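Local coordinates for protein poly-gamma-glutamate hydrolase (Bacillus phage phiNIT1, PDB 3A9L) that is a zinc peptidase that hydrolyses the gamma-glutamyl linkages of bacterial poly-gamma-glutamate, at residues Val56-Gly61 against Ala198-Glu203. Numbering follows the deposited sequence.
Sequences VELTGG and AIKEAE
T59 meets K200 and E203 where the C-terminal end of helix 48-59 packs against helix 190-209, two helices of the open alpha/beta core that lie beside strand 34-42 of the mixed sheet. The backbones come nearest at T59 and K200, whose CA atoms are 6.0 Å apart. The two side chains run antiparallel alongside one another, bringing the methyl CG2 of T59 beside the K200 chain, 3.8 Å from K200 CG. With its CG anti to the backbone N (chi1 180°), K200 carries its aliphatic part along the last helical turn of the partner: CD lies 3.7 Å from L58 CB and 3.2 Å from L58 O. Kinks about the CG-CD and CD-CE bonds then turn the ammonium group away from helix 48-59, so that K200 contributes methylene groups to the contact while its NZ forms a salt bridge with E197 on its own helix.

E203, one turn further on, reaches T59 from a different direction. Its extended side chain runs obliquely to the threonine and sets OE1 3.2 Å from T59 CG2, a van der Waals approach; OE1 is also hydrogen-bonded to the hydroxyl of Y36 on strand 34-42. The other carboxylate oxygen, OE2, accepts from a water at 2.8 Å, which also donates a long, weak bond to T59 O. At the helix end G60 takes positive phi (75°) and the chain turns toward strand 62-68. The T59 hydroxyl faces this turn rather than helix 190-209: it is hydrogen-bonded to V55 O and closes an ST turn, in which OG1 accepts from G61 N at 3.0 Å with an N-H...O angle of 156°.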
# COMPACT_ATOMS: atom_id res chain seq x y z
N VAL A 56 2.90 -6.86 -11.23
CA VAL A 56 3.66 -5.79 -10.60
C VAL A 56 5.10 -6.24 -10.35
O VAL A 56 6.05 -5.45 -10.55
CB VAL A 56 2.94 -5.31 -9.32
CG1 VAL A 56 3.87 -4.48 -8.40
CG2 VAL A 56 1.73 -4.49 -9.72
N GLU A 57 5.26 -7.48 -9.89
CA GLU A 57 6.60 -8.04 -9.63
C GLU A 57 7.38 -8.14 -10.95
O GLU A 57 8.57 -7.85 -10.99
CB GLU A 57 6.49 -9.40 -8.93
CG GLU A 57 6.16 -9.32 -7.45
CD GLU A 57 5.30 -10.50 -6.99
OE1 GLU A 57 5.42 -11.58 -7.61
OE2 GLU A 57 4.49 -10.32 -6.04
N LEU A 58 6.67 -8.48 -12.03
CA LEU A 58 7.28 -8.47 -13.39
C LEU A 58 7.57 -7.12 -14.03
O LEU A 58 8.47 -7.02 -14.87
CB LEU A 58 6.41 -9.26 -14.37
CG LEU A 58 6.27 -10.76 -14.19
CD1 LEU A 58 5.33 -11.27 -15.26
CD2 LEU A 58 7.60 -11.44 -14.22
N THR A 59 6.80 -6.09 -13.68
CA THR A 59 6.86 -4.79 -14.38
C THR A 59 7.46 -3.64 -13.59
O THR A 59 8.05 -2.72 -14.16
CB THR A 59 5.44 -4.34 -14.85
OG1 THR A 59 4.56 -4.28 -13.72
CG2 THR A 59 4.84 -5.33 -15.86
N GLY A 60 7.29 -3.68 -12.27
CA GLY A 60 7.57 -2.51 -11.43
C GLY A 60 6.48 -1.44 -11.55
O GLY A 60 6.68 -0.28 -11.23
N GLY A 61 5.31 -1.85 -12.07
CA GLY A 61 4.14 -0.98 -12.13
C GLY A 61 3.68 -0.68 -10.71
O GLY A 61 4.05 -1.40 -9.80
N ALA A 198 2.37 -12.36 -20.40
CA ALA A 198 1.67 -11.71 -21.53
C ALA A 198 1.38 -10.23 -21.28
O ALA A 198 1.55 -9.42 -22.16
CB ALA A 198 0.39 -12.45 -21.86
N ILE A 199 0.96 -9.90 -20.07
CA ILE A 199 0.65 -8.53 -19.71
C ILE A 199 1.94 -7.69 -19.70
O ILE A 199 1.97 -6.54 -20.21
CB ILE A 199 -0.05 -8.47 -18.34
CG1 ILE A 199 -1.25 -9.45 -18.30
CG2 ILE A 199 -0.41 -7.03 -17.99
CD1 ILE A 199 -2.21 -9.35 -19.48
N LYS A 200 3.01 -8.27 -19.15
CA LYS A 200 4.29 -7.54 -19.10
C LYS A 200 4.81 -7.24 -20.54
O LYS A 200 5.24 -6.13 -20.83
CB LYS A 200 5.33 -8.29 -18.28
CG LYS A 200 6.71 -7.60 -18.19
CD LYS A 200 7.80 -8.52 -17.67
CE LYS A 200 8.03 -9.79 -18.50
NZ LYS A 200 8.88 -9.68 -19.74
N GLU A 201 4.73 -8.23 -21.41
CA GLU A 201 5.17 -8.09 -22.81
C GLU A 201 4.43 -7.01 -23.56
O GLU A 201 5.05 -6.25 -24.31
CB GLU A 201 4.99 -9.44 -23.55
CG GLU A 201 6.02 -10.49 -23.15
CD GLU A 201 5.83 -11.82 -23.86
OE1 GLU A 201 5.28 -11.84 -24.98
OE2 GLU A 201 6.26 -12.86 -23.31
N ALA A 202 3.12 -6.96 -23.36
CA ALA A 202 2.24 -5.99 -24.00
C ALA A 202 2.52 -4.60 -23.47
O ALA A 202 2.58 -3.65 -24.26
CB ALA A 202 0.78 -6.37 -23.78
N GLU A 203 2.75 -4.48 -22.15
CA GLU A 203 3.16 -3.19 -21.57
C GLU A 203 4.50 -2.73 -22.17
O GLU A 203 4.65 -1.54 -22.49
CB GLU A 203 3.27 -3.24 -20.02
CG GLU A 203 3.35 -1.84 -19.37
CD GLU A 203 4.12 -1.74 -18.03
OE1 GLU A 203 3.87 -2.53 -17.10
OE2 GLU A 203 4.95 -0.81 -17.89
O HOH W 1 6.25 -0.14 -15.54